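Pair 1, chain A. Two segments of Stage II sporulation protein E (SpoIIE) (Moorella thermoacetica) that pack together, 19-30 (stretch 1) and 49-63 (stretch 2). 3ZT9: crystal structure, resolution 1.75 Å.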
# COMPACT_ATOMS: atom_id res chain seq x y z
N CYS A 19 -5.92 13.84 5.64
CA CYS A 19 -5.97 12.38 5.67
C CYS A 19 -4.70 11.80 6.25
O CYS A 19 -3.61 12.05 5.76
CB CYS A 19 -6.22 11.82 4.26
SG CYS A 19 -6.26 10.02 4.14
N GLY A 20 -4.84 10.98 7.30
CA GLY A 20 -3.67 10.39 7.93
C GLY A 20 -3.04 9.20 7.24
O GLY A 20 -2.05 8.67 7.72
N ASP A 21 -3.60 8.77 6.10
CA ASP A 21 -2.99 7.74 5.28
C ASP A 21 -2.33 8.39 4.04
O ASP A 21 -2.65 9.51 3.67
CB ASP A 21 -4.04 6.73 4.75
CG ASP A 21 -4.73 5.91 5.83
OD1 ASP A 21 -4.27 5.87 6.99
OD2 ASP A 21 -5.74 5.26 5.47
N ALA A 22 -1.43 7.66 3.38
CA ALA A 22 -0.81 8.15 2.16
C ALA A 22 -0.59 7.03 1.15
O ALA A 22 -0.35 5.89 1.54
CB ALA A 22 0.52 8.83 2.47
N CYS A 23 -0.63 7.38 -0.14
CA CYS A 23 -0.40 6.44 -1.25
C CYS A 23 0.77 6.91 -2.14
O CYS A 23 0.99 8.11 -2.32
CB CYS A 23 -1.67 6.34 -2.13
SG CYS A 23 -3.03 5.58 -1.24
N LEU A 24 1.50 5.95 -2.71
CA LEU A 24 2.54 6.22 -3.70
C LEU A 24 2.39 5.23 -4.85
O LEU A 24 2.19 4.04 -4.63
CB LEU A 24 3.93 6.00 -3.09
CG LEU A 24 5.11 6.11 -4.06
CD1 LEU A 24 5.31 7.54 -4.49
CD2 LEU A 24 6.37 5.59 -3.40
N VAL A 25 2.41 5.74 -6.07
CA VAL A 25 2.57 4.93 -7.27
C VAL A 25 3.71 5.56 -8.03
O VAL A 25 3.65 6.72 -8.39
CB VAL A 25 1.30 4.92 -8.17
CG1 VAL A 25 1.57 4.16 -9.43
CG2 VAL A 25 0.14 4.29 -7.34
N LYS A 26 4.76 4.79 -8.29
CA LYS A 26 5.91 5.35 -8.97
C LYS A 26 6.44 4.35 -10.00
O LYS A 26 6.61 3.18 -9.69
CB LYS A 26 6.98 5.74 -7.94
CG LYS A 26 8.20 6.51 -8.53
CD LYS A 26 7.76 7.64 -9.47
CE LYS A 26 8.92 8.53 -10.00
NZ LYS A 26 9.93 7.91 -10.93
N ARG A 27 6.63 4.82 -11.22
CA ARG A 27 6.98 3.97 -12.34
C ARG A 27 8.40 4.31 -12.70
O ARG A 27 8.76 5.48 -12.88
CB ARG A 27 6.05 4.20 -13.54
CG ARG A 27 4.58 4.37 -13.16
CD ARG A 27 3.67 4.42 -14.38
NE ARG A 27 2.26 4.60 -14.03
CZ ARG A 27 1.31 3.68 -14.23
NH1 ARG A 27 1.61 2.50 -14.77
NH2 ARG A 27 0.06 3.94 -13.89
N VAL A 28 9.21 3.27 -12.81
CA VAL A 28 10.64 3.42 -12.98
C VAL A 28 11.17 2.28 -13.84
O VAL A 28 11.38 1.17 -13.35
CB VAL A 28 11.33 3.42 -11.61
CG1 VAL A 28 12.71 2.81 -11.70
CG2 VAL A 28 11.38 4.82 -11.04
N GLU A 29 11.34 2.54 -15.13
CA GLU A 29 11.95 1.57 -16.03
C GLU A 29 11.27 0.19 -15.96
O GLU A 29 11.90 -0.79 -15.58
CB GLU A 29 13.45 1.44 -15.70
CG GLU A 29 13.76 0.38 -14.62
CD GLU A 29 14.23 0.96 -13.30
OE1 GLU A 29 14.88 2.04 -13.33
OE2 GLU A 29 13.95 0.33 -12.25
N GLY A 30 10.00 0.10 -16.31
CA GLY A 30 9.34 -1.19 -16.28
C GLY A 30 9.20 -1.81 -14.89
O GLY A 30 8.70 -2.94 -14.76
N ALA A 49 3.28 11.82 9.25
CA ALA A 49 4.08 10.58 9.33
C ALA A 49 3.88 9.72 8.10
O ALA A 49 4.86 9.18 7.56
CB ALA A 49 3.76 9.78 10.60
N ALA A 50 2.64 9.59 7.64
CA ALA A 50 2.35 8.74 6.47
C ALA A 50 3.08 9.32 5.26
O ALA A 50 3.65 8.58 4.47
CB ALA A 50 0.88 8.64 6.20
N GLU A 51 3.08 10.65 5.14
CA GLU A 51 3.75 11.30 4.01
C GLU A 51 5.28 11.21 4.12
O GLU A 51 5.97 11.03 3.11
CB GLU A 51 3.26 12.75 3.84
CG GLU A 51 1.75 12.81 3.48
CD GLU A 51 1.42 12.28 2.07
OE1 GLU A 51 2.32 12.12 1.23
OE2 GLU A 51 0.24 12.03 1.79
N ILE A 52 5.83 11.33 5.32
CA ILE A 52 7.26 11.06 5.49
C ILE A 52 7.63 9.63 5.04
O ILE A 52 8.66 9.42 4.35
CB ILE A 52 7.69 11.23 6.95
CG1 ILE A 52 7.73 12.74 7.31
CG2 ILE A 52 9.10 10.65 7.16
CD1 ILE A 52 7.92 12.99 8.73
N ALA A 53 6.82 8.67 5.43
CA ALA A 53 7.07 7.28 5.01
C ALA A 53 7.07 7.14 3.47
O ALA A 53 7.98 6.51 2.91
CB ALA A 53 6.02 6.33 5.63
N ILE A 54 6.05 7.68 2.80
CA ILE A 54 5.97 7.64 1.34
C ILE A 54 7.16 8.34 0.67
O ILE A 54 7.77 7.81 -0.28
CB ILE A 54 4.60 8.30 0.86
CG1 ILE A 54 3.41 7.44 1.25
CG2 ILE A 54 4.58 8.62 -0.62
CD1 ILE A 54 3.54 6.07 0.87
N ALA A 55 7.52 9.53 1.17
CA ALA A 55 8.61 10.32 0.59
C ALA A 55 9.94 9.59 0.75
O ALA A 55 10.77 9.59 -0.16
CB ALA A 55 8.68 11.69 1.27
N SER A 56 10.13 8.98 1.92
CA SER A 56 11.31 8.18 2.20
C SER A 56 11.43 6.98 1.25
O SER A 56 12.52 6.68 0.73
CB SER A 56 11.29 7.68 3.63
OG SER A 56 12.50 6.97 3.84
N MET A 57 10.33 6.27 1.03
CA MET A 57 10.32 5.16 0.08
C MET A 57 10.71 5.61 -1.31
O MET A 57 11.55 4.98 -1.97
CB MET A 57 8.93 4.54 0.03
CG MET A 57 8.63 3.77 1.26
SD MET A 57 7.03 2.96 1.08
CE MET A 57 7.07 1.91 2.49
N GLU A 58 10.11 6.70 -1.76
CA GLU A 58 10.38 7.16 -3.11
C GLU A 58 11.86 7.46 -3.22
O GLU A 58 12.51 7.16 -4.23
CB GLU A 58 9.58 8.41 -3.44
CG GLU A 58 10.05 9.03 -4.74
CD GLU A 58 9.07 10.03 -5.33
OE1 GLU A 58 8.04 10.32 -4.68
OE2 GLU A 58 9.34 10.51 -6.45
N SER A 59 12.43 8.05 -2.19
CA SER A 59 13.84 8.42 -2.26
C SER A 59 14.75 7.17 -2.26
O SER A 59 15.89 7.23 -2.69
CB SER A 59 14.19 9.36 -1.11
OG SER A 59 14.32 8.63 0.09
N SER A 60 14.22 6.04 -1.79
CA SER A 60 15.01 4.81 -1.59
C SER A 60 14.70 3.74 -2.63
O SER A 60 15.17 2.62 -2.52
CB SER A 60 14.67 4.22 -0.23
OG SER A 60 14.96 5.13 0.79
N MET A 61 13.92 4.06 -3.63
CA MET A 61 13.62 3.06 -4.65
C MET A 61 14.81 2.43 -5.29
O MET A 61 15.82 3.06 -5.57
CB MET A 61 12.77 3.67 -5.72
CG MET A 61 11.44 3.72 -5.18
SD MET A 61 10.16 4.43 -6.12
CE MET A 61 8.93 4.25 -4.88
N ASN A 62 14.65 1.15 -5.57
CA ASN A 62 15.69 0.36 -6.21
C ASN A 62 16.97 0.24 -5.40
O ASN A 62 18.03 -0.06 -5.94
CB ASN A 62 15.96 0.87 -7.61
CG ASN A 62 15.09 0.18 -8.63
OD1 ASN A 62 14.72 -0.98 -8.45
ND2 ASN A 62 14.73 0.90 -9.67
N THR A 63 16.83 0.41 -4.09
CA THR A 63 17.85 -0.07 -3.16
C THR A 63 17.46 -1.36 -2.42
O THR A 63 18.24 -1.85 -1.61
CB THR A 63 18.18 0.97 -2.07
OG1 THR A 63 17.02 1.27 -1.30
CG2 THR A 63 18.73 2.26 -2.67

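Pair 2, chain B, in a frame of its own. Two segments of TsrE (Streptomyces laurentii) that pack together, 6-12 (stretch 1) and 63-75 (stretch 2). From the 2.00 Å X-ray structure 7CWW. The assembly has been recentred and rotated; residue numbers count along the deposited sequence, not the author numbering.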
# COMPACT_ATOMS: atom_id res chain seq x y z
N GLN B 6 -1.86 25.03 -8.90
CA GLN B 6 -2.21 23.65 -8.61
C GLN B 6 -3.48 23.27 -9.38
O GLN B 6 -4.49 23.97 -9.28
CB GLN B 6 -2.42 23.50 -7.10
CG GLN B 6 -2.42 22.08 -6.61
CD GLN B 6 -1.28 21.27 -7.18
OE1 GLN B 6 -1.50 20.38 -7.99
NE2 GLN B 6 -0.05 21.57 -6.74
N LYS B 7 -3.42 22.20 -10.16
CA LYS B 7 -4.58 21.69 -10.88
C LYS B 7 -4.92 20.29 -10.38
O LYS B 7 -4.05 19.57 -9.90
CB LYS B 7 -4.36 21.65 -12.40
CG LYS B 7 -3.68 22.88 -12.97
CD LYS B 7 -4.59 24.10 -12.94
CE LYS B 7 -3.87 25.30 -13.54
NZ LYS B 7 -4.78 26.47 -13.70
N ASP B 8 -6.19 19.91 -10.52
CA ASP B 8 -6.72 18.66 -9.98
C ASP B 8 -7.93 18.27 -10.82
O ASP B 8 -8.92 19.00 -10.85
CB ASP B 8 -7.09 18.82 -8.49
CG ASP B 8 -7.64 17.53 -7.86
OD1 ASP B 8 -7.45 16.44 -8.40
OD2 ASP B 8 -8.27 17.61 -6.78
N LEU B 9 -7.84 17.13 -11.50
CA LEU B 9 -8.88 16.69 -12.42
C LEU B 9 -9.27 15.27 -12.03
O LEU B 9 -8.39 14.44 -11.82
CB LEU B 9 -8.37 16.73 -13.88
CG LEU B 9 -9.15 15.97 -14.94
CD1 LEU B 9 -10.59 16.50 -14.96
CD2 LEU B 9 -8.52 16.13 -16.31
N THR B 10 -10.57 15.00 -11.93
CA THR B 10 -11.03 13.65 -11.61
C THR B 10 -11.91 13.15 -12.74
O THR B 10 -12.73 13.89 -13.29
CB THR B 10 -11.78 13.59 -10.25
OG1 THR B 10 -12.92 14.45 -10.25
CG2 THR B 10 -10.84 13.99 -9.07
N VAL B 11 -11.70 11.89 -13.11
CA VAL B 11 -12.38 11.27 -14.24
C VAL B 11 -13.05 10.00 -13.74
O VAL B 11 -12.36 9.01 -13.44
CB VAL B 11 -11.41 10.95 -15.39
CG1 VAL B 11 -12.23 10.63 -16.66
CG2 VAL B 11 -10.43 12.11 -15.58
N SER B 12 -14.38 10.03 -13.66
CA SER B 12 -15.16 8.98 -13.00
C SER B 12 -15.60 7.96 -14.03
O SER B 12 -16.68 8.06 -14.62
CB SER B 12 -16.35 9.60 -12.26
OG SER B 12 -15.89 10.26 -11.09
N SER B 63 -0.58 27.06 -17.19
CA SER B 63 -1.49 27.22 -18.31
C SER B 63 -2.84 26.57 -18.01
O SER B 63 -2.89 25.42 -17.56
CB SER B 63 -0.89 26.60 -19.58
OG SER B 63 -1.87 26.34 -20.57
N PRO B 64 -3.95 27.29 -18.23
CA PRO B 64 -5.27 26.65 -18.12
C PRO B 64 -5.54 25.65 -19.24
O PRO B 64 -6.48 24.86 -19.12
CB PRO B 64 -6.25 27.83 -18.19
CG PRO B 64 -5.42 29.07 -18.16
CD PRO B 64 -4.05 28.69 -18.64
N SER B 65 -4.74 25.67 -20.31
CA SER B 65 -5.00 24.79 -21.44
C SER B 65 -4.78 23.33 -21.10
O SER B 65 -5.41 22.45 -21.71
CB SER B 65 -4.13 25.21 -22.63
OG SER B 65 -4.60 26.42 -23.21
N VAL B 66 -3.91 23.03 -20.12
CA VAL B 66 -3.50 21.64 -19.89
C VAL B 66 -4.68 20.80 -19.43
O VAL B 66 -4.94 19.72 -19.96
CB VAL B 66 -2.35 21.57 -18.88
CG1 VAL B 66 -2.02 20.12 -18.60
CG2 VAL B 66 -1.13 22.29 -19.41
N GLU B 67 -5.39 21.27 -18.40
CA GLU B 67 -6.55 20.54 -17.91
C GLU B 67 -7.62 20.42 -18.98
O GLU B 67 -8.29 19.39 -19.10
CB GLU B 67 -7.12 21.24 -16.68
CG GLU B 67 -8.21 20.49 -15.99
CD GLU B 67 -8.73 21.24 -14.78
OE1 GLU B 67 -8.16 22.31 -14.46
OE2 GLU B 67 -9.72 20.76 -14.17
N ARG B 68 -7.79 21.47 -19.78
CA ARG B 68 -8.84 21.46 -20.80
C ARG B 68 -8.49 20.52 -21.93
O ARG B 68 -9.35 19.78 -22.42
CB ARG B 68 -9.07 22.89 -21.30
CG ARG B 68 -9.78 23.75 -20.26
CD ARG B 68 -9.55 25.25 -20.46
NE ARG B 68 -10.36 26.02 -19.52
CZ ARG B 68 -10.08 26.16 -18.23
NH1 ARG B 68 -9.00 25.58 -17.70
NH2 ARG B 68 -10.88 26.88 -17.45
N ARG B 69 -7.22 20.53 -22.36
CA ARG B 69 -6.77 19.58 -23.37
C ARG B 69 -6.95 18.15 -22.90
O ARG B 69 -7.40 17.28 -23.66
CB ARG B 69 -5.31 19.87 -23.74
CG ARG B 69 -4.74 19.01 -24.85
CD ARG B 69 -3.23 19.33 -25.07
NE ARG B 69 -2.96 20.75 -24.91
CZ ARG B 69 -2.04 21.27 -24.10
NH1 ARG B 69 -1.27 20.48 -23.37
NH2 ARG B 69 -1.91 22.59 -24.01
N LEU B 70 -6.62 17.89 -21.62
CA LEU B 70 -6.81 16.56 -21.04
C LEU B 70 -8.26 16.12 -21.12
O LEU B 70 -8.56 15.01 -21.59
CB LEU B 70 -6.36 16.56 -19.58
CG LEU B 70 -4.95 16.10 -19.26
CD1 LEU B 70 -4.63 16.42 -17.80
CD2 LEU B 70 -4.83 14.61 -19.57
N LYS B 71 -9.18 16.96 -20.65
CA LYS B 71 -10.60 16.62 -20.69
C LYS B 71 -11.06 16.32 -22.11
O LYS B 71 -11.78 15.34 -22.36
CB LYS B 71 -11.45 17.76 -20.11
CG LYS B 71 -11.34 17.95 -18.60
CD LYS B 71 -12.46 18.86 -18.08
CE LYS B 71 -12.38 19.10 -16.58
NZ LYS B 71 -13.49 19.99 -16.14
N SER B 72 -10.65 17.15 -23.07
CA SER B 72 -11.20 16.99 -24.41
C SER B 72 -10.64 15.73 -25.07
O SER B 72 -11.35 15.06 -25.83
CB SER B 72 -10.91 18.25 -25.24
OG SER B 72 -11.10 18.00 -26.63
N ARG B 73 -9.39 15.38 -24.75
CA ARG B 73 -8.80 14.17 -25.32
C ARG B 73 -9.29 12.91 -24.62
O ARG B 73 -9.32 11.83 -25.24
CB ARG B 73 -7.28 14.25 -25.25
CG ARG B 73 -6.74 15.31 -26.19
CD ARG B 73 -5.28 15.17 -26.41
NE ARG B 73 -4.77 16.22 -27.28
CZ ARG B 73 -3.48 16.47 -27.46
NH1 ARG B 73 -2.59 15.74 -26.81
NH2 ARG B 73 -3.09 17.44 -28.27
N ILE B 74 -9.68 13.01 -23.35
CA ILE B 74 -10.35 11.89 -22.69
C ILE B 74 -11.66 11.58 -23.39
O ILE B 74 -11.96 10.42 -23.69
CB ILE B 74 -10.55 12.21 -21.19
CG1 ILE B 74 -9.22 12.12 -20.46
CG2 ILE B 74 -11.59 11.28 -20.56
CD1 ILE B 74 -9.27 12.71 -19.07
N LEU B 75 -12.44 12.62 -23.71
CA LEU B 75 -13.70 12.42 -24.42
C LEU B 75 -13.49 11.78 -25.79
O LEU B 75 -14.28 10.93 -26.20
CB LEU B 75 -14.44 13.76 -24.58
CG LEU B 75 -14.86 14.45 -23.28
CD1 LEU B 75 -15.70 15.68 -23.60
CD2 LEU B 75 -15.61 13.48 -22.36
O HOH W 1 -8.16 22.02 -11.50

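In both pairs a strand lies alongside a helix, and the two run in nearly the same direction. The angle between their N-to-C directions is 18° in pair 1 and 13° in pair 2. The backbones of 14 central residues superpose with an RMSD of 0.7 Å. Alternate strand residues direct their CA-to-CB bonds toward the helix, and the residues between them point away.

The best-matched position is a leucine in both pairs. Leu24(A) coincides with Leu9(B): the CA atoms fall 0.2 Å apart, and the side-chain centres 0.4 Å apart. Both side chains are chi1 t and chi2 p. On the helix, Met57(A) matches Leu70(B) and Met61(A) matches Ile74(B). The last match is close in space although the residues differ, with side-chain centres 0.4 Å apart. Met61(A) already lies past the helix in pair 1, whereas Ile74(B) is still helical.

The leucines use these neighbours differently. In pair 1, Leu24(A) CD2 lies 3.2 Å from Met61(A) CE, a tight contact with the end of an extended methionine. Leu24(A) CB also packs 3.7 Å from Ile54(A) CG2. In pair 2 the closer of two apolar contacts is with Leu70(B): Leu9(B) CD2 is 3.9 Å from Leu70(B) CB, but 4.5 Å from Ile74(B) CD1. The aliphatic part of a lysine adds to it, with Leu9(B) CD1 3.5 Å from Lys71(B) CE. Glu58(A) holds the matching position in pair 1, and its OE1 lies 3.9 Å from Leu24(A) CD1.

The next inward-pointing strand position is Lys26(A) in pair 1 and Val11(B) in pair 2. Lys26(A) lays its chain against the methionine, CG to Met61(A) SD at 3.7 Å. The shorter Val11(B) meets the matching isoleucine through CG2, 3.7 Å from Ile74(B) CD1.

The character also changes toward the start of the strand. Ala22(A) matches Lys7(B), and Ile54(A) matches Glu67(B). In pair 1 this region is compact and mostly apolar. Ala22(A) CB is 3.4 Å from Ile54(A) CG1 and 3.8 Å from Ala50(A) CB. Small side chains let the backbones come close here, with the CA atoms of Ala22(A) and Ala50(A) 5.4 Å apart. In pair 2, longer polar chains fill the space. Lys7(B) CD lies 4.3 Å from Glu67(B) OE1. Water 1 joins the two segments: it accepts from Asp8(B) N at 3.0 Å and donates to Glu67(B) OE1 at 3.0 Å.

Beyond the matched positions, the longer stretches of pair 1 carry a hydrogen bond from Asn62(A) ND2 to Glu29(A) OE2 at 2.8 Å. Glu29(A) is poorly ordered, so this bond deserves caution. Pair 1 buries 580 Å² between its segments, both sides summed, and pair 2 buries 389 Å². Both pairs have a leucine at the same place, and the positions around it are packed in different ways.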